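Local coordinates for protein 4-oxalmesaconate hydratase (Pseudomonas putida, PDB 5CGZ) that catalyses the zinc-dependent hydration of the enol form of oxalomesaconate to 4-carboxy-4-hydroxy-2-oxoadipate, the third step of gallate degradation, at residues Val154-Glu158 and Gly227-Phe232; Met1-Val7 and Gly29-Val35; Ala203-Gly207 and Ile222-Glu226; Phe14-Ala18 and Leu195-Tyr199; Trp167-Phe172 and Arg206-Ala210. All blocks are in the same frame, centred on the assembly; numbering follows the deposited sequence. Where two conformers were deposited one is given.

Contact 1: residues Val154-Glu158 and Gly227-Phe232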
# COMPACT_ATOMS: atom_id res chain seq x y z
N VAL A 154 -1.80 -16.27 14.29
CA VAL A 154 -2.15 -15.08 15.05
C VAL A 154 -3.15 -14.26 14.23
O VAL A 154 -2.98 -14.11 13.02
CB VAL A 154 -0.91 -14.24 15.38
CG1 VAL A 154 -1.30 -12.97 16.15
CG2 VAL A 154 0.12 -15.06 16.17
N TYR A 155 -4.19 -13.75 14.88
CA TYR A 155 -5.21 -12.95 14.20
C TYR A 155 -5.45 -11.65 14.93
O TYR A 155 -5.45 -11.63 16.16
CB TYR A 155 -6.54 -13.69 14.11
CG TYR A 155 -6.52 -15.06 13.46
CD1 TYR A 155 -6.25 -16.20 14.22
CD2 TYR A 155 -6.82 -15.22 12.11
CE1 TYR A 155 -6.25 -17.46 13.64
CE2 TYR A 155 -6.82 -16.49 11.52
CZ TYR A 155 -6.54 -17.60 12.30
OH TYR A 155 -6.54 -18.87 11.75
N ALA A 156 -5.71 -10.59 14.18
CA ALA A 156 -6.20 -9.35 14.77
C ALA A 156 -7.71 -9.36 14.70
O ALA A 156 -8.28 -9.50 13.61
CB ALA A 156 -5.63 -8.14 14.05
N PHE A 157 -8.38 -9.24 15.85
CA PHE A 157 -9.83 -9.14 15.84
C PHE A 157 -10.23 -7.69 15.49
O PHE A 157 -9.35 -6.83 15.32
CB PHE A 157 -10.46 -9.60 17.18
CG PHE A 157 -9.73 -9.13 18.42
CD1 PHE A 157 -9.38 -7.80 18.59
CD2 PHE A 157 -9.45 -10.03 19.45
CE1 PHE A 157 -8.72 -7.37 19.75
CE2 PHE A 157 -8.81 -9.62 20.60
CZ PHE A 157 -8.44 -8.29 20.76
N GLU A 158 -11.53 -7.44 15.35
CA GLU A 158 -12.00 -6.20 14.72
C GLU A 158 -11.86 -4.96 15.60
O GLU A 158 -12.38 -4.92 16.71
CB GLU A 158 -13.46 -6.35 14.28
CG GLU A 158 -13.99 -5.09 13.56
CD GLU A 158 -15.26 -5.33 12.77
OE1 GLU A 158 -15.64 -6.51 12.55
OE2 GLU A 158 -15.88 -4.34 12.34
N GLY A 227 -15.01 -10.92 12.31
CA GLY A 227 -14.00 -10.80 11.28
C GLY A 227 -12.61 -10.79 11.90
O GLY A 227 -12.41 -10.19 12.96
N LEU A 228 -11.67 -11.47 11.26
CA LEU A 228 -10.29 -11.57 11.73
C LEU A 228 -9.32 -11.25 10.60
O LEU A 228 -9.57 -11.61 9.44
CB LEU A 228 -9.98 -12.97 12.27
CG LEU A 228 -10.60 -13.56 13.54
CD1 LEU A 228 -10.31 -12.68 14.74
CD2 LEU A 228 -12.09 -13.80 13.39
N GLN A 229 -8.20 -10.61 10.93
CA GLN A 229 -7.12 -10.48 9.95
C GLN A 229 -5.92 -11.32 10.38
O GLN A 229 -5.35 -11.10 11.44
CB GLN A 229 -6.70 -9.02 9.77
CG GLN A 229 -5.60 -8.87 8.71
CD GLN A 229 -5.53 -7.48 8.07
OE1 GLN A 229 -5.84 -6.47 8.70
NE2 GLN A 229 -5.12 -7.43 6.80
N SER A 230 -5.55 -12.26 9.52
CA SER A 230 -4.46 -13.19 9.78
C SER A 230 -3.10 -12.55 9.66
O SER A 230 -2.85 -11.80 8.73
CB SER A 230 -4.52 -14.36 8.80
OG SER A 230 -5.82 -14.90 8.77
N VAL A 231 -2.20 -12.89 10.58
CA VAL A 231 -0.83 -12.42 10.48
C VAL A 231 0.01 -13.30 9.56
O VAL A 231 0.82 -12.80 8.79
CB VAL A 231 -0.17 -12.36 11.87
CG1 VAL A 231 1.31 -12.02 11.74
CG2 VAL A 231 -0.90 -11.34 12.75
N PHE A 232 -0.20 -14.61 9.61
CA PHE A 232 0.64 -15.55 8.87
C PHE A 232 -0.14 -16.30 7.79
O PHE A 232 -1.35 -16.50 7.92
CB PHE A 232 1.29 -16.57 9.82
CG PHE A 232 2.11 -15.94 10.90
CD1 PHE A 232 3.37 -15.43 10.62
CD2 PHE A 232 1.61 -15.83 12.19
CE1 PHE A 232 4.13 -14.83 11.61
CE2 PHE A 232 2.36 -15.23 13.20
CZ PHE A 232 3.62 -14.72 12.91
O HOH W 1 -1.98 -16.09 11.29
O HOH W 2 -15.93 -8.77 14.00
O HOH W 3 -13.43 -9.59 15.53
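Val154 and Val231 lie side by side and point the same way, with CG1 of Val154 3.8 Å from CG2 of Val231. The other branch of Val154, CG2, meets the edge of the Phe232 ring in its plane, 3.7 Å from CE2, and CG1 of Val231 sits over the centre of one face of that ring. Further along, CD2 of Tyr155 packs on CB of Leu228. With CG anti to the carbonyl carbon (chi1 -68°), Leu228 directs CD1 to CA and CB of Phe157.

Around these side chains the backbones pair antiparallel. Ala156 and Gln229 exchange two nearly straight bonds, Ala156 N to Gln229 O at 2.8 Å and Gln229 N to Ala156 O at 2.9 Å, while Val231 N donates to Val154 O. That carbonyl also accepts from a water that takes the N-H of Phe232. At the other end the strands part and waters fill in: one joins Glu158 OE1 to Gly227 N, another Glu158 N to Gly227 O. The polar ends turn elsewhere: Glu158 OE2 forms a salt bridge with Arg206, Ser230 OG bonds Asp170, and Tyr155 OH bonds the Leu239 carbonyl of a second subunit. The pairing joins the last parallel strand of the Rossmann-like sheet, 154-157, to the antiparallel strand 225-230, beside the zinc site.

Contact 2: residues Met1-Val7 and Gly29-Val35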
# COMPACT_ATOMS: atom_id res chain seq x y z
N MET A 1 -4.65 -30.87 26.62
CA MET A 1 -5.89 -30.37 26.06
C MET A 1 -5.64 -29.34 24.96
O MET A 1 -4.65 -28.63 24.99
CB MET A 1 -6.76 -29.74 27.15
CG MET A 1 -8.14 -29.35 26.64
SD MET A 1 -9.33 -29.22 27.97
CE MET A 1 -10.76 -28.53 27.13
N LYS A 2 -6.55 -29.27 23.99
CA LYS A 2 -6.49 -28.21 22.99
C LYS A 2 -6.68 -26.88 23.70
O LYS A 2 -7.49 -26.76 24.63
CB LYS A 2 -7.56 -28.42 21.91
CG LYS A 2 -7.32 -29.65 21.04
CD LYS A 2 -8.58 -30.07 20.30
CE LYS A 2 -8.95 -29.08 19.22
NZ LYS A 2 -7.83 -28.93 18.24
N SER A 3 -5.93 -25.87 23.27
CA SER A 3 -5.96 -24.57 23.93
C SER A 3 -5.77 -23.43 22.94
O SER A 3 -5.34 -23.64 21.81
CB SER A 3 -4.89 -24.51 25.01
OG SER A 3 -3.60 -24.50 24.41
N ALA A 4 -6.10 -22.21 23.37
CA ALA A 4 -5.86 -21.02 22.56
C ALA A 4 -5.81 -19.80 23.46
O ALA A 4 -6.25 -19.85 24.62
CB ALA A 4 -6.93 -20.86 21.46
N LEU A 5 -5.29 -18.70 22.93
CA LEU A 5 -4.93 -17.55 23.73
C LEU A 5 -5.50 -16.25 23.15
O LEU A 5 -5.46 -16.03 21.93
CB LEU A 5 -3.40 -17.44 23.82
CG LEU A 5 -2.84 -16.22 24.56
CD1 LEU A 5 -3.19 -16.30 26.05
CD2 LEU A 5 -1.33 -16.09 24.35
N VAL A 6 -6.01 -15.41 24.03
CA VAL A 6 -6.46 -14.08 23.63
C VAL A 6 -5.66 -13.05 24.43
O VAL A 6 -5.61 -13.12 25.65
CB VAL A 6 -7.97 -13.89 23.87
CG1 VAL A 6 -8.42 -12.47 23.50
CG2 VAL A 6 -8.75 -14.93 23.07
N VAL A 7 -5.00 -12.12 23.73
CA VAL A 7 -4.28 -11.04 24.42
C VAL A 7 -5.01 -9.71 24.24
O VAL A 7 -5.04 -9.12 23.16
CB VAL A 7 -2.85 -10.91 23.91
CG1 VAL A 7 -2.11 -9.83 24.70
CG2 VAL A 7 -2.13 -12.24 24.04
N GLY A 29 -14.05 -27.89 22.64
CA GLY A 29 -13.10 -28.57 23.50
C GLY A 29 -11.78 -27.86 23.72
O GLY A 29 -10.78 -28.48 24.10
N TYR A 30 -11.76 -26.55 23.47
CA TYR A 30 -10.56 -25.74 23.71
C TYR A 30 -10.55 -25.16 25.11
O TYR A 30 -11.58 -24.65 25.58
CB TYR A 30 -10.46 -24.58 22.71
CG TYR A 30 -10.01 -24.94 21.32
CD1 TYR A 30 -10.88 -25.55 20.43
CD2 TYR A 30 -8.73 -24.64 20.89
CE1 TYR A 30 -10.49 -25.87 19.15
CE2 TYR A 30 -8.32 -24.95 19.60
CZ TYR A 30 -9.20 -25.56 18.74
OH TYR A 30 -8.81 -25.88 17.46
N ALA A 31 -9.40 -25.22 25.76
CA ALA A 31 -9.17 -24.44 26.97
C ALA A 31 -8.77 -23.04 26.53
O ALA A 31 -7.62 -22.79 26.15
CB ALA A 31 -8.08 -25.07 27.84
N MET A 32 -9.74 -22.13 26.54
CA MET A 32 -9.50 -20.76 26.12
C MET A 32 -8.95 -19.95 27.28
O MET A 32 -9.56 -19.91 28.35
CB MET A 32 -10.79 -20.14 25.59
CG MET A 32 -11.36 -20.84 24.34
SD MET A 32 -10.20 -20.84 22.95
CE MET A 32 -9.87 -19.08 22.79
N HIS A 33 -7.80 -19.32 27.07
CA HIS A 33 -7.21 -18.45 28.09
C HIS A 33 -7.09 -17.01 27.62
O HIS A 33 -6.63 -16.75 26.50
CB HIS A 33 -5.83 -18.96 28.51
CG HIS A 33 -5.24 -18.20 29.66
ND1 HIS A 33 -5.85 -18.13 30.89
CD2 HIS A 33 -4.11 -17.46 29.75
CE1 HIS A 33 -5.11 -17.39 31.70
NE2 HIS A 33 -4.05 -16.97 31.03
N VAL A 34 -7.48 -16.08 28.48
CA VAL A 34 -7.40 -14.65 28.18
C VAL A 34 -6.39 -13.96 29.09
O VAL A 34 -6.45 -14.10 30.31
CB VAL A 34 -8.78 -13.98 28.34
CG1 VAL A 34 -8.69 -12.47 28.10
CG2 VAL A 34 -9.78 -14.60 27.38
N VAL A 35 -5.46 -13.23 28.48
CA VAL A 35 -4.63 -12.29 29.23
C VAL A 35 -5.13 -10.86 28.99
O VAL A 35 -5.16 -10.40 27.85
CB VAL A 35 -3.15 -12.37 28.83
CG1 VAL A 35 -2.36 -11.25 29.52
CG2 VAL A 35 -2.55 -13.72 29.16
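Ala4 CB presses on the thioether of Met32, 3.6 Å from SD, in the tightly packed part of this parallel strand pair. Met32 is folded at chi2 and chi3, which curls its CE back over Ala4 and on toward CG2 of Val6. On the same face CB of Val6 touches CG2 of Val34, and the Phe14 side chain of helix 13-27 covers both valines. On the other face Leu5 holds CG anti to its own N (chi1 176°), bringing CD1 within 4.0 Å of CD2 of His33 and 4.1 Å of CG2 of Val35; helix 92-105 packs there.

The backbone bonds run Lys2 O, Ala31, Ala4, His33, Val6, Val35. The bond from Ala4 N to Ala31 O is the longest at 3.2 Å, its donor standing above the carbonyl plane, whereas Val35 N meets Val6 O almost head-on at 2.8 Å.

At the chain start Met1 and Lys2 are exposed, while the Tyr30 ring stays buried, its hydroxyl bonded to Asn238 of a second subunit. Lys2 lays CB over one ring face, 4.2 Å from the Tyr30 centroid, and bends so that CE passes near CZ; Glu108 takes both polar ends, the ammonium as a salt bridge and the hydroxyl as a hydrogen bond. Gly29, at positive phi, closes the preceding helix with a Schellman motif. Strand 3-8, helix 13-27 and strand 31-36 form the first beta-alpha-beta unit of the Rossmann-like fold.

Contact 3: residues Ala203-Gly207 and Ile222-Glu226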
# COMPACT_ATOMS: atom_id res chain seq x y z
N ALA A 203 -21.64 -7.62 14.52
CA ALA A 203 -21.80 -9.06 14.29
C ALA A 203 -22.83 -9.34 13.19
O ALA A 203 -22.66 -10.25 12.38
CB ALA A 203 -22.21 -9.77 15.59
N LEU A 204 -23.89 -8.54 13.15
CA LEU A 204 -24.91 -8.71 12.13
C LEU A 204 -24.36 -8.33 10.76
O LEU A 204 -24.62 -9.02 9.77
CB LEU A 204 -26.16 -7.89 12.46
CG LEU A 204 -27.03 -8.40 13.61
CD1 LEU A 204 -28.03 -7.31 14.06
CD2 LEU A 204 -27.78 -9.68 13.24
N GLN A 205 -23.59 -7.24 10.70
CA GLN A 205 -23.00 -6.82 9.43
C GLN A 205 -22.00 -7.86 8.91
O GLN A 205 -22.03 -8.25 7.75
CB GLN A 205 -22.30 -5.45 9.58
CG GLN A 205 -23.26 -4.27 9.81
CD GLN A 205 -24.29 -4.14 8.70
OE1 GLN A 205 -25.33 -4.80 8.72
NE2 GLN A 205 -24.00 -3.29 7.72
N ARG A 206 -21.12 -8.32 9.79
CA ARG A 206 -20.14 -9.33 9.39
C ARG A 206 -20.86 -10.62 9.04
O ARG A 206 -20.41 -11.36 8.17
CB ARG A 206 -19.11 -9.56 10.50
CG ARG A 206 -18.29 -8.31 10.85
CD ARG A 206 -17.71 -7.64 9.61
NE ARG A 206 -16.84 -6.52 9.98
CZ ARG A 206 -16.23 -5.71 9.12
NH1 ARG A 206 -16.38 -5.88 7.81
NH2 ARG A 206 -15.46 -4.72 9.57
N GLY A 207 -21.98 -10.88 9.70
CA GLY A 207 -22.79 -12.05 9.38
C GLY A 207 -23.27 -12.02 7.94
O GLY A 207 -23.16 -13.01 7.22
N ILE A 222 -25.98 -18.14 8.37
CA ILE A 222 -24.92 -17.35 8.98
C ILE A 222 -25.46 -15.98 9.35
O ILE A 222 -25.68 -15.13 8.48
CB ILE A 222 -23.70 -17.22 8.05
CG1 ILE A 222 -23.22 -18.62 7.63
CG2 ILE A 222 -22.58 -16.47 8.76
CD1 ILE A 222 -22.10 -18.62 6.58
N VAL A 223 -25.71 -15.78 10.64
CA VAL A 223 -26.40 -14.58 11.11
C VAL A 223 -25.46 -13.64 11.85
O VAL A 223 -25.54 -12.42 11.70
CB VAL A 223 -27.57 -14.94 12.04
CG1 VAL A 223 -28.30 -13.67 12.50
CG2 VAL A 223 -28.53 -15.90 11.33
N TYR A 224 -24.56 -14.22 12.65
CA TYR A 224 -23.59 -13.47 13.42
C TYR A 224 -22.18 -13.96 13.09
O TYR A 224 -21.95 -15.18 13.08
CB TYR A 224 -23.84 -13.63 14.93
CG TYR A 224 -25.21 -13.16 15.39
CD1 TYR A 224 -25.44 -11.83 15.72
CD2 TYR A 224 -26.27 -14.06 15.50
CE1 TYR A 224 -26.68 -11.40 16.15
CE2 TYR A 224 -27.53 -13.64 15.92
CZ TYR A 224 -27.73 -12.31 16.24
OH TYR A 224 -28.96 -11.89 16.67
N ALA A 225 -21.25 -13.04 12.84
CA ALA A 225 -19.88 -13.45 12.55
C ALA A 225 -18.88 -12.48 13.17
O ALA A 225 -19.21 -11.33 13.44
CB ALA A 225 -19.65 -13.55 11.03
N GLU A 226 -17.66 -12.97 13.42
CA GLU A 226 -16.55 -12.10 13.79
C GLU A 226 -15.52 -12.10 12.65
O GLU A 226 -15.23 -13.15 12.07
CB GLU A 226 -15.91 -12.55 15.11
CG GLU A 226 -16.76 -12.19 16.33
CD GLU A 226 -16.24 -12.76 17.66
OE1 GLU A 226 -15.27 -13.56 17.66
OE2 GLU A 226 -16.82 -12.40 18.70
O HOH W 4 -26.73 -10.98 9.84
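Ala203 O is gripped by two N-H groups from opposite faces of its carbonyl plane, the helical Gly207 N at 2.8 Å and, across the contact, Ala225 N at 3.2 Å. The chain at 222-226 comes so near the helix that CA of Gly207 lies 4.4 Å from CA of Tyr224; a beta carbon on Gly207 would run into the Val223 carbonyl. One residue on from Ala203, a water donates to both Leu204 O and Val223 O.

Tyr224 and Leu204 lie alongside each other, with CD2 of Leu204 3.6 Å from CE1 of the ring. Ala203 CB comes to the ring edge, in its plane, 3.8 Å from CD1. In Tyr224, CG anti to the carbonyl carbon (chi1 -59°) puts the CD1-CE1 side of the ring against Ala203 and Leu204. Arg206 contributes its CB, 3.4 Å from Ala225 O, before its chain bends at chi2 and leads the guanidinium away to Glu158 and to Glu163 of the fourth subunit. The CB of Ala225 rests on the Arg206 carbonyl.

Trp179 stacks on the Tyr224 ring, and Thr176 bonds the backbone N of Val223 and of Tyr224. The contact thus fastens helix 193-212 to the lead-in and start of strand 225-230, which pairs onward with strand 171-174.

Contact 4: residues Phe14-Ala18 and Leu195-Tyr199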
# COMPACT_ATOMS: atom_id res chain seq x y z
N PHE A 14 -11.59 -8.13 25.03
CA PHE A 14 -11.82 -9.50 24.58
C PHE A 14 -13.31 -9.79 24.51
O PHE A 14 -13.74 -10.66 23.76
CB PHE A 14 -11.10 -10.53 25.48
CG PHE A 14 -11.74 -10.76 26.83
CD1 PHE A 14 -11.38 -9.98 27.93
CD2 PHE A 14 -12.67 -11.77 27.01
CE1 PHE A 14 -11.97 -10.21 29.18
CE2 PHE A 14 -13.26 -12.00 28.26
CZ PHE A 14 -12.91 -11.22 29.35
N VAL A 15 -14.12 -9.04 25.27
CA VAL A 15 -15.56 -9.27 25.25
C VAL A 15 -16.18 -8.71 23.96
O VAL A 15 -16.87 -9.43 23.25
CB VAL A 15 -16.26 -8.64 26.49
CG1 VAL A 15 -17.78 -8.81 26.39
CG2 VAL A 15 -15.74 -9.27 27.77
N TRP A 16 -15.90 -7.45 23.63
CA TRP A 16 -16.44 -6.86 22.40
C TRP A 16 -15.97 -7.59 21.15
O TRP A 16 -16.74 -7.81 20.21
CB TRP A 16 -16.05 -5.39 22.25
CG TRP A 16 -16.28 -4.49 23.43
CD1 TRP A 16 -15.34 -3.77 24.11
CD2 TRP A 16 -17.54 -4.18 24.05
NE1 TRP A 16 -15.93 -3.05 25.12
CE2 TRP A 16 -17.28 -3.28 25.10
CE3 TRP A 16 -18.86 -4.58 23.81
CZ2 TRP A 16 -18.29 -2.77 25.92
CZ3 TRP A 16 -19.86 -4.07 24.62
CH2 TRP A 16 -19.57 -3.18 25.66
N ARG A 17 -14.69 -7.95 21.13
CA ARG A 17 -14.00 -8.30 19.88
C ARG A 17 -13.73 -9.79 19.70
O ARG A 17 -13.45 -10.22 18.58
CB ARG A 17 -12.66 -7.54 19.81
CG ARG A 17 -12.82 -6.08 20.10
CD ARG A 17 -11.57 -5.23 19.91
NE ARG A 17 -11.83 -3.99 20.63
CZ ARG A 17 -12.67 -3.06 20.21
NH1 ARG A 17 -13.28 -3.19 19.03
NH2 ARG A 17 -12.89 -1.98 20.95
N ALA A 18 -13.78 -10.56 20.78
CA ALA A 18 -13.40 -11.97 20.72
C ALA A 18 -14.37 -12.91 21.44
O ALA A 18 -14.13 -14.11 21.51
CB ALA A 18 -11.99 -12.15 21.31
N LEU A 195 -22.43 0.57 23.33
CA LEU A 195 -21.48 -0.38 22.78
C LEU A 195 -22.10 -1.77 22.62
O LEU A 195 -21.72 -2.49 21.69
CB LEU A 195 -20.22 -0.45 23.65
CG LEU A 195 -19.32 0.78 23.57
CD1 LEU A 195 -18.02 0.53 24.32
CD2 LEU A 195 -19.04 1.18 22.11
N TRP A 196 -23.04 -2.14 23.49
CA TRP A 196 -23.76 -3.40 23.30
C TRP A 196 -24.39 -3.40 21.92
O TRP A 196 -24.30 -4.37 21.18
CB TRP A 196 -24.88 -3.61 24.33
CG TRP A 196 -24.49 -3.57 25.78
CD1 TRP A 196 -23.25 -3.36 26.30
CD2 TRP A 196 -25.37 -3.76 26.89
NE1 TRP A 196 -23.31 -3.40 27.68
CE2 TRP A 196 -24.60 -3.65 28.06
CE3 TRP A 196 -26.75 -4.02 27.01
CZ2 TRP A 196 -25.15 -3.78 29.34
CZ3 TRP A 196 -27.29 -4.15 28.28
CH2 TRP A 196 -26.49 -4.03 29.43
N GLU A 197 -25.05 -2.28 21.61
CA GLU A 197 -25.75 -2.11 20.35
C GLU A 197 -24.79 -2.04 19.17
O GLU A 197 -25.05 -2.61 18.12
CB GLU A 197 -26.62 -0.86 20.39
CG GLU A 197 -27.82 -0.98 21.31
CD GLU A 197 -28.25 0.35 21.92
OE1 GLU A 197 -27.91 1.42 21.36
OE2 GLU A 197 -28.92 0.31 22.97
N TYR A 198 -23.68 -1.32 19.35
CA TYR A 198 -22.69 -1.19 18.29
C TYR A 198 -22.14 -2.56 17.90
O TYR A 198 -22.06 -2.89 16.72
CB TYR A 198 -21.56 -0.27 18.74
CG TYR A 198 -20.53 0.07 17.68
CD1 TYR A 198 -19.40 -0.73 17.50
CD2 TYR A 198 -20.68 1.20 16.88
CE1 TYR A 198 -18.43 -0.40 16.53
CE2 TYR A 198 -19.73 1.53 15.91
CZ TYR A 198 -18.61 0.73 15.74
OH TYR A 198 -17.67 1.08 14.78
N TYR A 199 -21.77 -3.38 18.89
CA TYR A 199 -21.11 -4.64 18.56
C TYR A 199 -22.12 -5.72 18.17
O TYR A 199 -21.76 -6.68 17.49
CB TYR A 199 -20.19 -5.07 19.71
CG TYR A 199 -18.95 -4.24 19.60
CD1 TYR A 199 -17.99 -4.53 18.64
CD2 TYR A 199 -18.77 -3.10 20.38
CE1 TYR A 199 -16.86 -3.74 18.48
CE2 TYR A 199 -17.64 -2.31 20.24
CZ TYR A 199 -16.69 -2.63 19.28
OH TYR A 199 -15.57 -1.85 19.12
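Helix 13-27, which follows the first strand of the Rossmann-like fold and begins at the zinc ligand Asp13, meets helix 193-212 here through Trp16 and Arg17. Leu195 and Tyr199 both lie on one face of the Trp16 indole. Leu195 CB stands over the six-membered ring, 3.8 Å from its centroid, with CD1 near CZ2; CE2 of Tyr199 sits toward the rim. CH2 of Trp16 meets CD1 of Trp196 edge to edge at 3.7 Å. In turn, CB of Trp16 sits almost exactly on the normal of the Tyr199 ring, 3.9 Å from its centroid, while CD1 of Tyr198 covers the ring's opposite face.

Arg17, extended from CG to NE, brings its guanidinium nearly perpendicular to that ring, at 79°. NH1 donates to Tyr199 OH at 2.7 Å, bent at 139° and tilted from the guanidinium plane; NH2 adds a weak bond at 3.2 Å. The hydroxyl also bonds His160 ND1. Arg17 NH1 has a second acceptor in Glu158 O, and NE is salt-bridged to Asp13, making Arg17 a second-shell partner of the metal site. A leucine in place of Tyr199 would probably deprive Arg17 and His160 of this shared oxygen, leaving the guanidinium to Asp13 and Glu158 alone.

The axes of the short segments 14-18 and 195-199 approach to 10.7 Å at 18°, with Ile186 of helix 179-186 against Trp16 and Phe157 of strand 154-157 against Arg17.

Contact 5: residues Trp167-Phe172 and Arg206-Ala210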
# COMPACT_ATOMS: atom_id res chain seq x y z
N TRP A 167 -7.44 -2.20 8.58
CA TRP A 167 -7.68 -3.59 8.93
C TRP A 167 -8.69 -4.17 7.95
O TRP A 167 -9.68 -3.52 7.60
CB TRP A 167 -8.19 -3.65 10.38
CG TRP A 167 -8.61 -5.00 10.91
CD1 TRP A 167 -7.84 -5.87 11.64
CD2 TRP A 167 -9.92 -5.59 10.82
NE1 TRP A 167 -8.59 -6.97 12.00
CE2 TRP A 167 -9.85 -6.83 11.51
CE3 TRP A 167 -11.12 -5.21 10.23
CZ2 TRP A 167 -10.96 -7.67 11.62
CZ3 TRP A 167 -12.22 -6.05 10.35
CH2 TRP A 167 -12.13 -7.27 11.03
N ARG A 168 -8.42 -5.37 7.47
CA ARG A 168 -9.33 -6.06 6.56
C ARG A 168 -9.56 -7.48 7.06
O ARG A 168 -8.61 -8.20 7.31
CB ARG A 168 -8.76 -6.10 5.13
CG ARG A 168 -9.63 -6.93 4.16
CD ARG A 168 -9.03 -7.05 2.76
NE ARG A 168 -7.93 -8.01 2.68
CZ ARG A 168 -8.07 -9.33 2.46
NH1 ARG A 168 -6.98 -10.09 2.41
NH2 ARG A 168 -9.27 -9.89 2.29
N PRO A 169 -10.82 -7.89 7.22
CA PRO A 169 -10.99 -9.28 7.64
C PRO A 169 -10.73 -10.23 6.48
O PRO A 169 -11.42 -10.12 5.48
CB PRO A 169 -12.45 -9.34 8.10
CG PRO A 169 -13.15 -8.28 7.27
CD PRO A 169 -12.11 -7.20 6.98
N ASP A 170 -9.73 -11.10 6.57
CA ASP A 170 -9.52 -12.12 5.54
C ASP A 170 -10.15 -13.44 6.00
O ASP A 170 -10.15 -14.44 5.27
CB ASP A 170 -8.03 -12.30 5.22
CG ASP A 170 -7.20 -12.66 6.47
OD1 ASP A 170 -7.60 -13.54 7.24
OD2 ASP A 170 -6.14 -12.05 6.67
N THR A 171 -10.70 -13.43 7.21
CA THR A 171 -11.29 -14.63 7.80
C THR A 171 -12.56 -14.25 8.55
O THR A 171 -12.54 -13.37 9.40
CB THR A 171 -10.30 -15.33 8.77
OG1 THR A 171 -9.11 -15.69 8.06
CG2 THR A 171 -10.91 -16.60 9.39
N PHE A 172 -13.68 -14.89 8.22
CA PHE A 172 -14.91 -14.73 9.01
C PHE A 172 -15.20 -15.98 9.81
O PHE A 172 -15.27 -17.09 9.26
CB PHE A 172 -16.12 -14.41 8.12
CG PHE A 172 -16.12 -13.02 7.56
CD1 PHE A 172 -16.25 -11.92 8.40
CD2 PHE A 172 -16.01 -12.81 6.20
CE1 PHE A 172 -16.24 -10.63 7.89
CE2 PHE A 172 -16.01 -11.52 5.67
CZ PHE A 172 -16.12 -10.43 6.53
N ARG A 206 -21.12 -8.32 9.79
CA ARG A 206 -20.14 -9.33 9.39
C ARG A 206 -20.86 -10.62 9.04
O ARG A 206 -20.41 -11.36 8.17
CB ARG A 206 -19.11 -9.56 10.50
CG ARG A 206 -18.29 -8.31 10.85
CD ARG A 206 -17.71 -7.64 9.61
NE ARG A 206 -16.84 -6.52 9.98
CZ ARG A 206 -16.23 -5.71 9.12
NH1 ARG A 206 -16.38 -5.88 7.81
NH2 ARG A 206 -15.46 -4.72 9.57
N GLY A 207 -21.98 -10.88 9.70
CA GLY A 207 -22.79 -12.05 9.38
C GLY A 207 -23.27 -12.02 7.94
O GLY A 207 -23.16 -13.01 7.22
N VAL A 208 -23.82 -10.89 7.53
CA VAL A 208 -24.30 -10.74 6.15
C VAL A 208 -23.14 -10.88 5.17
O VAL A 208 -23.27 -11.54 4.14
CB VAL A 208 -25.01 -9.38 5.94
CG1 VAL A 208 -25.24 -9.11 4.44
CG2 VAL A 208 -26.35 -9.36 6.69
N GLN A 209 -22.00 -10.27 5.48
CA GLN A 209 -20.84 -10.32 4.59
C GLN A 209 -20.27 -11.74 4.49
O GLN A 209 -19.89 -12.18 3.41
CB GLN A 209 -19.76 -9.35 5.04
CG GLN A 209 -20.22 -7.88 5.04
CD GLN A 209 -19.23 -6.96 5.75
OE1 GLN A 209 -18.12 -7.36 6.09
NE2 GLN A 209 -19.65 -5.71 5.97
N ALA A 210 -20.19 -12.44 5.61
CA ALA A 210 -19.75 -13.83 5.61
C ALA A 210 -20.68 -14.68 4.74
O ALA A 210 -20.23 -15.49 3.93
CB ALA A 210 -19.68 -14.38 7.04
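Trp167 points the edge of its six-membered ring at the Arg206 guanidinium, CZ3 lying 3.6 Å from NH2, where loop 167-170 and strand 171-174, outermost in this chain, pack on helix 193-212. The two planes are turned 60° apart, and the indole N-H itself goes to Ala156 O. Pro169 comes over one face of the guanidinium, its CG 4.1 Å from NH1. Asp170 and Thr171 form a classic beta bulge opposite Leu228, joined by a bond from Thr171 OG1 to Asp170 OD1; Thr171 and Phe172 also pair with a parallel strand of the second subunit, carrying the sheet across the interface.

Phe172 does most of the packing. Its chi1 of -73° puts the ring along the helix, where CE1 touches CD of Arg206 at 3.7 Å and CZ approaches OE1 of Gln209 at 3.7 Å. Arg206 O and Ala210 N, themselves hydrogen-bonded, lie over one face toward the rim, and Phe172 CB meets Ala210 CB. A serine at Phe172 would probably open a gap between strand and helix and leave the aliphatic part of Arg206 without its aromatic support. A helix neighbour also holds the guanidinium: Arg206 NH1 donates to Gln209 OE1 at 2.9 Å, on a lone pair in the carbonyl plane.

Overall arrangement
Contacts 1, 2, 3 and 5 all reach one mixed sheet, contact 2 on its parallel part and the others toward the antiparallel side. Contacts 3 and 5 use overlapping stretches of helix 193-212, share Arg206 and Gly207, and have centres 8 Å apart; the salt bridge from Arg206 NH2 to Glu158 OE2 (2.8 Å) ties them to contact 1. Contact 4 takes an earlier turn of that helix and reaches contact 1 through Arg17 NH1 and Glu158 O (3.0 Å), and contact 2 through Phe14. The side chain of Arg17 comes within about 5 Å of the zinc ion, that of Phe157 within about 8 Å, and the side chain of Val7 is about 11 Å from the zinc ion.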